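Local coordinates for protein salmonella plasmid virulence: SpvB (Salmonella typhimurium, PDB 6P0X) that probably transfers ADP-ribose from NAD(+) to an arginine of host actin as a secreted virulence toxin, represented here by its N-terminal domain, at residues A[265-268]-A[269-273]; A[113-117]-A[118-122]. All coordinates share one frame; numbering follows the deposited sequence.

How the interactions relate
Interaction 2 (113-122) comes first along the chain and closes before interaction 1 (265-273) opens. Their centres lie 36 Å apart and their nearest atoms about 23 Å apart. Both sit toward the periphery of this strand-rich N-terminal domain, 22 and 19 Å from the centre of the chain. Interaction 2 turns the chain between the antiparallel strands 107-115 and 123-129. Interaction 1 leads from the loop after strand 237-244 into strand 271-273, which pairs with 280-282 in a separate two-stranded sheet. They are separate local structures: one packs round a proline ring with no hydrogen bond between its two segments, the other builds a buried salt bridge before the strand that carries Leu273 of an acrylic acid pocket.

Interaction 1: residues A[265-268]-A[269-273]; sequences LARQ and DPFSL
Asp269 OD1 accepts a hydrogen bond from Arg267 NE at 2.7 Å, nearly straight with an N-H...O angle of 161°, and a weak one from the hydroxyl of Thr320. The second oxygen, Asp269 OD2, takes Arg267 NH2 at 3.0 Å, so the guanidinium grips the carboxylate side-on through NE and one terminal nitrogen. Both acceptors lie close to the guanidinium plane, yet the two planes are 46° apart: NE meets OD1 from above the carboxylate plane, and NH2 reaches OD2 on the syn side but also tilted out of that plane. The arginine reaches the aspartate with CG between the backbone N and the carbonyl carbon (chi1 60°) and a bend at chi3. This salt bridge spans two residues in the loop that leads into strand 271-273, the partner of 280-282 in a two-stranded antiparallel sheet. Phe271 brings CE1 over one guanidinium face, 4.2 Å from Arg267 NH1, with ring and guanidinium planes almost perpendicular. The buried arginine is further satisfied by Asn42 OD1 at NH2 and by the carbonyls of Gly43 and Arg284 at NH1, while Asn42 ND2 also reaches Asp269 OD2. Pro270 CD packs 3.3 Å from the carbonyl oxygen Gln268 O.

Interaction 2: residues A[113-117]-A[118-122]; sequences YQPRT and ESSFY
Pro115 and Tyr122 meet across the loop of a beta-hairpin, between the paired antiparallel strands 107-115 and 123-129; the CA 113 to 117 and CA 118 to 122 directions differ by 147°, evidence of the chain reversal. No hydrogen bond links the two halves through this contact, which is made by packing around the proline ring. Tyr122 places CG between its backbone N and carbonyl carbon (chi1 61°), which swings the phenol back toward the strand, and its CZ comes within 3.9 Å of Pro115 CD. The proline and phenol approach from opposite directions. The phenol oxygen serves two purposes, packing against the proline while hydrogen-bonding to Glu79, a partner outside the turn that holds the end of the ring. Ser120 adopts a similar first torsion (chi1 76°), and this carries OG over one face of the Tyr122 ring, toward its rim, and 3.3 Å from Pro115 CD. At another corner of the proline ring, Pro115 CB lies 3.4 Å from Glu118 O and 4.1 Å from Glu118 CB. Farther back along the strand, Tyr113 O lies near the plane of the Tyr122 ring at its edge, 4.3 Å from Tyr122 CE1.

Interaction 1: residues A[265-268]-A[269-273]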
loop_
_atom_site.group_PDB
_atom_site.type_symbol
_atom_site.label_atom_id
_atom_site.label_comp_id
_atom_site.label_asym_id
_atom_site.label_seq_id
_atom_site.Cartn_x
_atom_site.Cartn_y
_atom_site.Cartn_z
ATOM N N LEU A 265 -6.465 12.605 12.788
ATOM C CA LEU A 265 -5.760 13.335 13.829
ATOM C C LEU A 265 -4.333 13.652 13.402
ATOM O O LEU A 265 -3.737 12.960 12.574
ATOM C CB LEU A 265 -5.739 12.523 15.126
ATOM C CG LEU A 265 -7.082 12.268 15.811
ATOM C CD1 LEU A 265 -6.912 11.287 16.958
ATOM C CD2 LEU A 265 -7.673 13.576 16.309
ATOM N N ALA A 266 -3.780 14.706 13.992
ATOM C CA ALA A 266 -2.392 15.087 13.780
ATOM C C ALA A 266 -1.584 14.626 14.984
ATOM O O ALA A 266 -1.940 14.930 16.127
ATOM C CB ALA A 266 -2.255 16.598 13.591
ATOM N N ARG A 267 -0.503 13.895 14.727
ATOM C CA ARG A 267 0.290 13.323 15.801
ATOM C C ARG A 267 1.164 14.385 16.459
ATOM O O ARG A 267 1.423 15.454 15.902
ATOM C CB ARG A 267 1.165 12.183 15.281
ATOM C CG ARG A 267 2.146 12.602 14.204
ATOM C CD ARG A 267 2.729 11.394 13.485
ATOM N NE ARG A 267 3.611 10.609 14.343
ATOM C CZ ARG A 267 4.028 9.380 14.057
ATOM N NH1 ARG A 267 3.630 8.790 12.934
ATOM N NH2 ARG A 267 4.837 8.741 14.891
ATOM N N GLN A 268 1.627 14.065 17.665
ATOM C CA GLN A 268 2.472 14.980 18.417
ATOM C C GLN A 268 3.924 14.943 17.969
ATOM O O GLN A 268 4.671 15.880 18.269
ATOM C CB GLN A 268 2.398 14.660 19.910
ATOM C CG GLN A 268 1.080 15.018 20.554
ATOM C CD GLN A 268 1.057 14.691 22.031
ATOM O OE1 GLN A 268 2.023 14.947 22.749
ATOM N NE2 GLN A 268 -0.047 14.122 22.494
ATOM N N ASP A 269 4.340 13.894 17.260
ATOM C CA ASP A 269 5.737 13.699 16.874
ATOM C C ASP A 269 5.889 13.593 15.357
ATOM O O ASP A 269 6.375 12.580 14.841
ATOM C CB ASP A 269 6.308 12.460 17.563
ATOM C CG ASP A 269 5.580 11.177 17.173
ATOM O OD1 ASP A 269 4.360 11.225 16.899
ATOM O OD2 ASP A 269 6.244 10.120 17.122
ATOM N N PRO A 270 5.517 14.630 14.610
ATOM C CA PRO A 270 5.666 14.558 13.154
ATOM C C PRO A 270 7.134 14.601 12.760
ATOM O O PRO A 270 7.973 15.182 13.453
ATOM C CB PRO A 270 4.915 15.798 12.657
ATOM C CG PRO A 270 5.021 16.770 13.780
ATOM C CD PRO A 270 5.178 15.993 15.060
ATOM N N PHE A 271 7.444 13.965 11.633
ATOM C CA PHE A 271 8.820 13.919 11.159
ATOM C C PHE A 271 8.826 13.800 9.644
ATOM O O PHE A 271 7.818 13.457 9.020
ATOM C CB PHE A 271 9.602 12.761 11.794
ATOM C CG PHE A 271 9.082 11.401 11.425
ATOM C CD1 PHE A 271 8.032 10.832 12.129
ATOM C CD2 PHE A 271 9.649 10.686 10.379
ATOM C CE1 PHE A 271 7.552 9.579 11.793
ATOM C CE2 PHE A 271 9.175 9.430 10.039
ATOM C CZ PHE A 271 8.123 8.877 10.747
ATOM N N SER A 272 9.992 14.068 9.058
ATOM C CA SER A 272 10.156 14.036 7.614
ATOM C C SER A 272 11.315 13.128 7.227
ATOM O O SER A 272 12.312 13.019 7.945
ATOM C CB SER A 272 10.391 15.446 7.059
ATOM O OG SER A 272 9.214 16.226 7.154
ATOM N N LEU A 273 11.166 12.486 6.070
ATOM C CA LEU A 273 12.154 11.593 5.481
ATOM C C LEU A 273 12.620 12.169 4.152
ATOM O O LEU A 273 11.822 12.748 3.404
ATOM C CB LEU A 273 11.578 10.191 5.270
ATOM C CG LEU A 273 10.969 9.533 6.506
ATOM C CD1 LEU A 273 10.116 8.334 6.111
ATOM C CD2 LEU A 273 12.067 9.119 7.481
#

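Interaction 2: residues A[113-117]-A[118-122]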
loop_
_atom_site.group_PDB
_atom_site.type_symbol
_atom_site.label_atom_id
_atom_site.label_comp_id
_atom_site.label_asym_id
_atom_site.label_seq_id
_atom_site.Cartn_x
_atom_site.Cartn_y
_atom_site.Cartn_z
ATOM N N TYR A 113 12.669 -7.493 -14.866
ATOM C CA TYR A 113 13.709 -7.362 -13.857
ATOM C C TYR A 113 13.775 -8.632 -13.025
ATOM O O TYR A 113 12.776 -9.338 -12.861
ATOM C CB TYR A 113 13.469 -6.148 -12.944
ATOM C CG TYR A 113 13.840 -4.825 -13.574
ATOM C CD1 TYR A 113 12.967 -4.162 -14.430
ATOM C CD2 TYR A 113 15.073 -4.244 -13.317
ATOM C CE1 TYR A 113 13.318 -2.948 -15.007
ATOM C CE2 TYR A 113 15.431 -3.038 -13.886
ATOM C CZ TYR A 113 14.553 -2.394 -14.728
ATOM O OH TYR A 113 14.925 -1.194 -15.287
ATOM N N GLN A 114 14.959 -8.912 -12.489
ATOM C CA GLN A 114 15.169 -10.117 -11.700
ATOM C C GLN A 114 16.207 -9.828 -10.633
ATOM O O GLN A 114 16.991 -8.881 -10.765
ATOM C CB GLN A 114 15.612 -11.281 -12.597
ATOM C CG GLN A 114 17.006 -11.127 -13.180
ATOM C CD GLN A 114 17.344 -12.229 -14.159
ATOM O OE1 GLN A 114 16.583 -12.490 -15.091
ATOM N NE2 GLN A 114 18.485 -12.880 -13.959
ATOM N N PRO A 115 16.259 -10.627 -9.568
ATOM C CA PRO A 115 17.276 -10.407 -8.533
ATOM C C PRO A 115 18.687 -10.580 -9.077
ATOM O O PRO A 115 18.967 -11.491 -9.861
ATOM C CB PRO A 115 16.947 -11.464 -7.472
ATOM C CG PRO A 115 15.521 -11.814 -7.712
ATOM C CD PRO A 115 15.291 -11.670 -9.181
ATOM N N ARG A 116 19.574 -9.668 -8.668
ATOM C CA ARG A 116 20.957 -9.704 -9.132
ATOM C C ARG A 116 21.700 -10.910 -8.570
ATOM O O ARG A 116 22.425 -11.598 -9.296
ATOM C CB ARG A 116 21.669 -8.409 -8.743
ATOM C CG ARG A 116 23.144 -8.390 -9.099
ATOM C CD ARG A 116 23.793 -7.089 -8.677
ATOM N NE ARG A 116 23.512 -6.040 -9.648
ATOM C CZ ARG A 116 24.348 -5.668 -10.610
ATOM N NH1 ARG A 116 24.002 -4.704 -11.452
ATOM N NH2 ARG A 116 25.524 -6.268 -10.738
ATOM N N THR A 117 21.537 -11.176 -7.274
ATOM C CA THR A 117 22.248 -12.263 -6.607
ATOM C C THR A 117 21.359 -13.182 -5.783
ATOM O O THR A 117 21.788 -14.299 -5.471
ATOM C CB THR A 117 23.361 -11.716 -5.694
ATOM O OG1 THR A 117 22.811 -10.760 -4.778
ATOM C CG2 THR A 117 24.466 -11.064 -6.518
ATOM N N GLU A 118 20.147 -12.770 -5.432
ATOM C CA GLU A 118 19.276 -13.568 -4.584
ATOM C C GLU A 118 18.485 -14.564 -5.425
ATOM O O GLU A 118 18.350 -14.422 -6.643
ATOM C CB GLU A 118 18.320 -12.656 -3.802
ATOM C CG GLU A 118 19.015 -11.831 -2.732
ATOM C CD GLU A 118 19.529 -12.674 -1.583
ATOM O OE1 GLU A 118 18.706 -13.321 -0.899
ATOM O OE2 GLU A 118 20.764 -12.767 -1.425
ATOM N N SER A 119 17.957 -15.580 -4.750
ATOM C CA SER A 119 17.125 -16.571 -5.409
ATOM C C SER A 119 15.690 -16.075 -5.489
ATOM O O SER A 119 15.213 -15.354 -4.608
ATOM C CB SER A 119 17.176 -17.899 -4.658
ATOM O OG SER A 119 16.540 -17.781 -3.399
ATOM N N SER A 120 15.016 -16.430 -6.577
ATOM C CA SER A 120 13.624 -16.065 -6.772
ATOM C C SER A 120 12.981 -17.056 -7.728
ATOM O O SER A 120 13.666 -17.794 -8.439
ATOM C CB SER A 120 13.492 -14.640 -7.309
ATOM O OG SER A 120 13.824 -14.598 -8.685
ATOM N N PHE A 121 11.646 -17.092 -7.716
ATOM C CA PHE A 121 10.884 -17.828 -8.717
ATOM C C PHE A 121 9.644 -17.005 -9.080
ATOM O O PHE A 121 8.509 -17.352 -8.772
ATOM C CB PHE A 121 10.509 -19.231 -8.234
ATOM C CG PHE A 121 10.238 -20.193 -9.352
ATOM C CD1 PHE A 121 8.984 -20.260 -9.942
ATOM C CD2 PHE A 121 11.245 -21.018 -9.830
ATOM C CE1 PHE A 121 8.735 -21.147 -10.979
ATOM C CE2 PHE A 121 11.002 -21.905 -10.866
ATOM C CZ PHE A 121 9.745 -21.968 -11.442
ATOM N N TYR A 122 9.857 -15.863 -9.729
ATOM C CA TYR A 122 8.748 -15.021 -10.145
ATOM C C TYR A 122 9.070 -14.373 -11.485
ATOM O O TYR A 122 10.157 -14.547 -12.043
ATOM C CB TYR A 122 8.425 -13.968 -9.075
ATOM C CG TYR A 122 9.538 -12.992 -8.736
ATOM C CD1 TYR A 122 10.011 -12.078 -9.675
ATOM C CD2 TYR A 122 10.073 -12.942 -7.456
ATOM C CE1 TYR A 122 11.012 -11.179 -9.362
ATOM C CE2 TYR A 122 11.070 -12.034 -7.130
ATOM C CZ TYR A 122 11.534 -11.156 -8.088
ATOM O OH TYR A 122 12.526 -10.249 -7.777
#